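PDB 4F2F: cation-transporting ATPase, E1-E2 family protein from Streptococcus pneumoniae, which exports Cu(I) at the expense of ATP and binds two Cu(I) ions in the cupredoxin-fold domain crystallised here. Local coordinates for residues 42-47 with 65-69; 24-28 with 84-88. All blocks are in the same frame, centred on the assembly; numbering follows the deposited sequence.

How the contacts relate
Both contacts belong to one cupredoxin-like domain, their centres 13 Å apart, and contact 1 is nested along the chain inside the loop closed by contact 2. Contact 1 ties the end of strand 38-44 to the turn before strand 70-75, whereas contact 2 crosses the buried interior to the strand leading to the metal. They meet at Phe42: its CE2 lies 3.9 Å from Tyr25 CE1 and 3.9 Å from Phe85 CE1, so three aromatic rings pack together. Copper sits at the contact 2 end, with Cys87 SG bound to CU1 at 2.1 Å. Contact 1 is farther off, the Thr46 side chain lying about 9 Å from a bound copper.

Contact 1 of 2, residues 42-47 with 65-69; sequences FHRATP and IGVDE
Residues 42-44 form the end of an extended strand, and 45-47 leave it as a loop. Residues 66-69 make a type II turn, closed by Glu69 N to Gly66 O (3.0 Å), with Asp68, its third residue, in the left-handed helical region (phi/psi 64/17). In register, Arg44 CA lies 5.1 Å from Asp68 CA and Pro47 CA 5.6 Å from Val67 CA. Arg44 N donates to Glu69 O (3.1 Å) and its O accepts from Asp68 N (2.8 Å), so two residues face one: the pattern of a G1 beta bulge, here with aspartate where glycine is usual.

The Arg44 side chain is fully extended (chi1 to chi4 near trans). NH1 donates to Ile65 O (2.8 Å) and NE to Thr46 O (3.0 Å), while NH2 hydrogen-bonds Asn49 OD1 and, weakly, Pro47 O (3.4 Å). Val67 CG2 lies over one guanidinium face, 3.6 Å from Arg44 NH2. Ile65 (t, t) brings CD1 to 3.8 Å from Arg44 CB and 4.1 Å from Phe42 CB. His43, chi1 t, swings its ring along the turn, with CD2 3.5 Å from Glu69 O. Glu69 extends (chi1 and chi2 t, chi3 20°), and its OE1 accepts from Gly66 N (2.9 Å).

Around this joint, Phe42 bonds through its backbone to Lys71 of strand 70-75, His43 pairs with strand 14-21, and Phe42 and Ile65 both rest on Ile54 of strand 53-56.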
ATOM      1  N   PHE A  42      -1.607   3.563  -5.620  1.00 15.26           N
ATOM      2  CA  PHE A  42      -0.617   4.547  -5.207  1.00 14.72           C
ATOM      3  C   PHE A  42      -0.556   5.691  -6.211  1.00 15.52           C
ATOM      4  O   PHE A  42      -0.507   5.462  -7.418  1.00 17.38           O
ATOM      5  CB  PHE A  42       0.765   3.901  -5.120  1.00 16.32           C
ATOM      6  CG  PHE A  42       0.969   3.045  -3.900  1.00 14.08           C
ATOM      7  CD1 PHE A  42       0.483   1.747  -3.855  1.00 15.59           C
ATOM      8  CD2 PHE A  42       1.666   3.532  -2.808  1.00 16.28           C
ATOM      9  CE1 PHE A  42       0.680   0.958  -2.734  1.00 15.16           C
ATOM     10  CE2 PHE A  42       1.865   2.745  -1.689  1.00 15.58           C
ATOM     11  CZ  PHE A  42       1.372   1.457  -1.652  1.00 16.30           C
ATOM     12  N   HIS A  43      -0.554   6.921  -5.715  1.00 15.19           N
ATOM     13  CA  HIS A  43      -0.321   8.080  -6.570  1.00 17.20           C
ATOM     14  C   HIS A  43       0.980   8.752  -6.169  1.00 18.12           C
ATOM     15  O   HIS A  43       1.126   9.201  -5.031  1.00 17.46           O
ATOM     16  CB  HIS A  43      -1.476   9.080  -6.475  1.00 18.84           C
ATOM     17  CG  HIS A  43      -1.238  10.348  -7.237  1.00 19.94           C
ATOM     18  ND1 HIS A  43      -1.345  11.593  -6.660  1.00 26.37           N
ATOM     19  CD2 HIS A  43      -0.889  10.558  -8.528  1.00 25.65           C
ATOM     20  CE1 HIS A  43      -1.077  12.520  -7.565  1.00 23.42           C
ATOM     21  NE2 HIS A  43      -0.797  11.918  -8.706  1.00 23.48           N
ATOM     22  N   ARG A  44       1.927   8.821  -7.098  1.00 15.72           N
ATOM     23  CA  ARG A  44       3.193   9.490  -6.820  1.00 15.03           C
ATOM     24  C   ARG A  44       3.081  10.989  -7.071  1.00 18.22           C
ATOM     25  O   ARG A  44       3.106  11.441  -8.217  1.00 18.51           O
ATOM     26  CB  ARG A  44       4.325   8.892  -7.654  1.00 14.66           C
ATOM     27  CG  ARG A  44       5.666   9.558  -7.404  1.00 15.78           C
ATOM     28  CD  ARG A  44       6.782   8.901  -8.191  1.00 16.37           C
ATOM     29  NE  ARG A  44       7.970   9.751  -8.208  1.00 16.21           N
ATOM     30  CZ  ARG A  44       9.032   9.546  -8.978  1.00 16.19           C
ATOM     31  NH1 ARG A  44       9.073   8.509  -9.801  1.00 17.22           N
ATOM     32  NH2 ARG A  44      10.056  10.387  -8.926  1.00 16.64           N
ATOM     33  N   ALA A  45       2.966  11.756  -5.992  1.00 16.83           N
ATOM     34  CA  ALA A  45       2.754  13.196  -6.084  1.00 17.37           C
ATOM     35  C   ALA A  45       4.023  13.995  -5.810  1.00 23.37           C
ATOM     36  O   ALA A  45       3.957  15.180  -5.485  1.00 31.31           O
ATOM     37  CB  ALA A  45       1.652  13.623  -5.131  1.00 23.12           C
ATOM     38  N   THR A  46       5.175  13.347  -5.939  1.00 17.96           N
ATOM     39  CA  THR A  46       6.448  14.015  -5.705  1.00 19.29           C
ATOM     40  C   THR A  46       7.458  13.658  -6.787  1.00 19.90           C
ATOM     41  O   THR A  46       7.503  12.517  -7.245  1.00 17.90           O
ATOM     42  CB  THR A  46       7.027  13.653  -4.324  1.00 21.27           C
ATOM     43  OG1 THR A  46       8.374  14.132  -4.228  1.00 22.43           O
ATOM     44  CG2 THR A  46       7.015  12.147  -4.119  1.00 21.71           C
ATOM     45  N   PRO A  47       8.268  14.640  -7.211  1.00 16.49           N
ATOM     46  CA  PRO A  47       9.316  14.375  -8.200  1.00 19.61           C
ATOM     47  C   PRO A  47      10.546  13.697  -7.597  1.00 15.94           C
ATOM     48  O   PRO A  47      11.477  13.377  -8.332  1.00 18.18           O
ATOM     49  CB  PRO A  47       9.677  15.775  -8.707  1.00 21.25           C
ATOM     50  CG  PRO A  47       9.344  16.675  -7.576  1.00 20.16           C
ATOM     51  CD  PRO A  47       8.141  16.076  -6.908  1.00 18.05           C
ATOM     52  N   ILE A  65       6.957   3.450 -10.428  1.00 15.45           N
ATOM     53  CA  ILE A  65       5.879   4.414 -10.562  1.00 16.78           C
ATOM     54  C   ILE A  65       6.455   5.781 -10.917  1.00 17.14           C
ATOM     55  O   ILE A  65       7.359   6.281 -10.245  1.00 16.82           O
ATOM     56  CB  ILE A  65       4.993   4.475  -9.286  1.00 15.96           C
ATOM     57  CG1 ILE A  65       3.815   5.435  -9.486  1.00 16.37           C
ATOM     58  CG2 ILE A  65       5.816   4.843  -8.058  1.00 17.03           C
ATOM     59  CD1 ILE A  65       2.819   5.429  -8.340  1.00 17.62           C
ATOM     60  N   GLY A  66       5.939   6.365 -11.993  1.00 18.25           N
ATOM     61  CA  GLY A  66       6.451   7.623 -12.500  1.00 20.69           C
ATOM     62  C   GLY A  66       5.842   8.820 -11.802  1.00 18.96           C
ATOM     63  O   GLY A  66       4.837   8.701 -11.100  1.00 17.97           O
ATOM     64  N   VAL A  67       6.457   9.982 -11.995  1.00 21.24           N
ATOM     65  CA  VAL A  67       5.958  11.218 -11.414  1.00 19.82           C
ATOM     66  C   VAL A  67       4.525  11.479 -11.866  1.00 20.64           C
ATOM     67  O   VAL A  67       4.223  11.440 -13.060  1.00 22.08           O
ATOM     68  CB  VAL A  67       6.842  12.413 -11.805  1.00 23.85           C
ATOM     69  CG1 VAL A  67       6.449  13.650 -11.009  1.00 25.57           C
ATOM     70  CG2 VAL A  67       8.309  12.079 -11.585  1.00 23.56           C
ATOM     71  N   ASP A  68       3.648  11.738 -10.899  1.00 21.86           N
ATOM     72  CA  ASP A  68       2.239  12.030 -11.166  1.00 20.95           C
ATOM     73  C   ASP A  68       1.483  10.860 -11.790  1.00 22.85           C
ATOM     74  O   ASP A  68       0.401  11.044 -12.345  1.00 27.22           O
ATOM     75  CB  ASP A  68       2.093  13.276 -12.045  1.00 25.73           C
ATOM     76  CG  ASP A  68       2.600  14.531 -11.365  1.00 33.77           C
ATOM     77  OD1 ASP A  68       2.703  14.538 -10.120  1.00 39.27           O
ATOM     78  OD2 ASP A  68       2.889  15.514 -12.077  1.00 46.41           O
ATOM     79  N   GLU A  69       2.047   9.661 -11.694  1.00 19.21           N
ATOM     80  CA  GLU A  69       1.361   8.470 -12.181  1.00 19.71           C
ATOM     81  C   GLU A  69       0.652   7.751 -11.038  1.00 19.27           C
ATOM     82  O   GLU A  69       0.967   7.965  -9.866  1.00 15.90           O
ATOM     83  CB  GLU A  69       2.338   7.518 -12.881  1.00 19.08           C
ATOM     84  CG  GLU A  69       1.660   6.323 -13.546  1.00 26.04           C
ATOM     85  CD  GLU A  69       2.645   5.314 -14.109  1.00 30.49           C
ATOM     86  OE1 GLU A  69       3.822   5.316 -13.689  1.00 27.67           O
ATOM     87  OE2 GLU A  69       2.236   4.511 -14.974  1.00 30.38           O
TER

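Contact 2 of 2, residues 24-28 with 84-88; sequences GYHPA and EFSCG. With CU1 (copper (I) ion), chain B.
Here two backbones face each other across the buried interior of the cupredoxin beta-sandwich, too far apart to pair: the nearest CA atoms are Tyr25 to Ser86 at 8.6 Å and Ala28 to Phe85 at 8.9 Å. Aromatic packing in the sandwich core fills the gap, beside a strand end that supplies a copper ligand, Cys87. Segment 24-28 is extended at Tyr25 and His26, then turns through a cis peptide bond before Pro27. Tyr25 (chi1 -66°, m; chi2 -74°) points straight across.

Segment 84-88 runs extended from Glu84 to the metal. Phe85 takes chi1 p (74°), which carries its ring to the facing segment. Its edge meets the face of Tyr25 in a T-shaped pair, with centroids 5.5 Å apart, planes at 69° and Phe85 CE1 3.9 Å from Tyr25 CD2. Farther round the ring, Phe85 CE2 lies 3.4 Å from Ala28 O. Ser86 directs its CB away, and its OG donates to Cys87 O (2.8 Å). Cys87, chi1 p, sits against the tip of the tyrosine, Tyr25 OH being 3.2 Å from both Cys87 CA and CB. Cys87 SG binds CU1 at 2.1 Å, a site it shares with Cys50, and the Cys87 side chain is about 5 Å from the second copper, held by Cys50, Met89 and Met91. The chain then turns off at Gly88.

Strand 81-87 lies between strands 53-56 and 93-99, strand 25-26 pairs with 14-21, and Ile19 of the latter touches both Tyr25 and Phe85, whose ring also lies nearly parallel to that of Phe56.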
ATOM      1  N   GLY A  24       6.209  11.118   2.677  1.00 21.09           N
ATOM      2  CA  GLY A  24       5.715   9.894   3.279  1.00 20.33           C
ATOM      3  C   GLY A  24       4.503   9.368   2.537  1.00 18.20           C
ATOM      4  O   GLY A  24       4.029   9.986   1.580  1.00 20.25           O
ATOM      5  N   TYR A  25       3.999   8.219   2.970  1.00 18.16           N
ATOM      6  CA  TYR A  25       2.778   7.671   2.400  1.00 17.75           C
ATOM      7  C   TYR A  25       1.581   8.062   3.257  1.00 21.16           C
ATOM      8  O   TYR A  25       1.669   8.077   4.484  1.00 19.65           O
ATOM      9  CB  TYR A  25       2.873   6.150   2.280  1.00 19.17           C
ATOM     10  CG  TYR A  25       3.910   5.684   1.286  1.00 17.96           C
ATOM     11  CD1 TYR A  25       3.684   5.785  -0.080  1.00 15.97           C
ATOM     12  CD2 TYR A  25       5.114   5.139   1.712  1.00 18.50           C
ATOM     13  CE1 TYR A  25       4.632   5.358  -0.996  1.00 15.98           C
ATOM     14  CE2 TYR A  25       6.067   4.710   0.803  1.00 16.77           C
ATOM     15  CZ  TYR A  25       5.818   4.822  -0.548  1.00 15.48           C
ATOM     16  OH  TYR A  25       6.765   4.398  -1.452  1.00 17.13           O
ATOM     17  N   HIS A  26       0.468   8.381   2.606  1.00 17.60           N
ATOM     18  CA  HIS A  26      -0.740   8.775   3.322  1.00 19.97           C
ATOM     19  C   HIS A  26      -1.985   8.168   2.683  1.00 18.55           C
ATOM     20  O   HIS A  26      -2.335   8.511   1.555  1.00 19.61           O
ATOM     21  CB  HIS A  26      -0.853  10.301   3.366  1.00 23.53           C
ATOM     22  CG  HIS A  26       0.397  10.984   3.828  1.00 22.55           C
ATOM     23  ND1 HIS A  26       0.709  11.144   5.161  1.00 29.36           N
ATOM     24  CD2 HIS A  26       1.418  11.539   3.134  1.00 24.27           C
ATOM     25  CE1 HIS A  26       1.867  11.770   5.268  1.00 28.39           C
ATOM     26  NE2 HIS A  26       2.318  12.023   4.053  1.00 26.93           N
ATOM     27  N   PRO A  27      -2.660   7.253   3.401  1.00 17.94           N
ATOM     28  CA  PRO A  27      -2.316   6.774   4.745  1.00 18.59           C
ATOM     29  C   PRO A  27      -1.140   5.806   4.714  1.00 21.31           C
ATOM     30  O   PRO A  27      -1.003   5.035   3.765  1.00 23.35           O
ATOM     31  CB  PRO A  27      -3.579   6.024   5.169  1.00 22.08           C
ATOM     32  CG  PRO A  27      -4.144   5.517   3.887  1.00 23.46           C
ATOM     33  CD  PRO A  27      -3.872   6.597   2.878  1.00 20.79           C
ATOM     34  N   ALA A  28      -0.309   5.841   5.750  1.00 22.34           N
ATOM     35  CA  ALA A  28       0.840   4.950   5.831  1.00 21.08           C
ATOM     36  C   ALA A  28       0.443   3.575   6.357  1.00 21.46           C
ATOM     37  O   ALA A  28       1.105   2.579   6.074  1.00 19.85           O
ATOM     38  CB  ALA A  28       1.926   5.561   6.698  1.00 22.55           C
ATOM     39  N   GLU A  84       4.875  -5.101   6.205  1.00 18.54           N
ATOM     40  CA  GLU A  84       5.437  -3.829   5.772  1.00 17.92           C
ATOM     41  C   GLU A  84       5.360  -3.640   4.261  1.00 16.82           C
ATOM     42  O   GLU A  84       5.533  -4.588   3.492  1.00 17.92           O
ATOM     43  CB  GLU A  84       6.892  -3.701   6.238  1.00 16.46           C
ATOM     44  CG  GLU A  84       7.636  -2.488   5.681  1.00 17.60           C
ATOM     45  CD  GLU A  84       9.072  -2.411   6.169  1.00 20.89           C
ATOM     46  OE1 GLU A  84       9.990  -2.349   5.322  1.00 20.66           O
ATOM     47  OE2 GLU A  84       9.286  -2.404   7.399  1.00 23.06           O
ATOM     48  N   PHE A  85       5.070  -2.409   3.852  1.00 17.64           N
ATOM     49  CA  PHE A  85       5.315  -1.972   2.485  1.00 14.63           C
ATOM     50  C   PHE A  85       6.182  -0.722   2.572  1.00 17.30           C
ATOM     51  O   PHE A  85       6.243  -0.076   3.615  1.00 15.66           O
ATOM     52  CB  PHE A  85       4.009  -1.728   1.707  1.00 15.99           C
ATOM     53  CG  PHE A  85       3.272  -0.469   2.094  1.00 16.54           C
ATOM     54  CD1 PHE A  85       3.657   0.765   1.589  1.00 16.97           C
ATOM     55  CD2 PHE A  85       2.158  -0.526   2.918  1.00 16.36           C
ATOM     56  CE1 PHE A  85       2.969   1.918   1.926  1.00 16.71           C
ATOM     57  CE2 PHE A  85       1.466   0.625   3.260  1.00 17.84           C
ATOM     58  CZ  PHE A  85       1.873   1.848   2.761  1.00 17.31           C
ATOM     59  N   SER A  86       6.880  -0.395   1.495  1.00 14.37           N
ATOM     60  CA  SER A  86       7.773   0.748   1.518  1.00 16.62           C
ATOM     61  C   SER A  86       8.069   1.195   0.101  1.00 14.19           C
ATOM     62  O   SER A  86       7.594   0.585  -0.857  1.00 16.07           O
ATOM     63  CB  SER A  86       9.081   0.389   2.228  1.00 15.79           C
ATOM     64  OG  SER A  86       9.863  -0.502   1.450  1.00 15.98           O
ATOM     65  N   CYS A  87       8.838   2.269  -0.031  1.00 14.68           N
ATOM     66  CA  CYS A  87       9.403   2.617  -1.325  1.00 14.32           C
ATOM     67  C   CYS A  87      10.490   1.605  -1.663  1.00 13.98           C
ATOM     68  O   CYS A  87      10.837   0.757  -0.839  1.00 16.86           O
ATOM     69  CB  CYS A  87       9.987   4.028  -1.302  1.00 15.12           C
ATOM     70  SG  CYS A  87      11.436   4.196  -0.242  1.00 14.63           S
ATOM     71  N   GLY A  88      11.023   1.695  -2.875  1.00 14.86           N
ATOM     72  CA  GLY A  88      12.065   0.783  -3.308  1.00 16.59           C
ATOM     73  C   GLY A  88      13.370   0.939  -2.550  1.00 16.96           C
ATOM     74  O   GLY A  88      14.233   0.068  -2.618  1.00 19.67           O
TER
HETATM   75 CU   CU1 B 101      12.175   6.143  -0.764  1.00 17.67          CU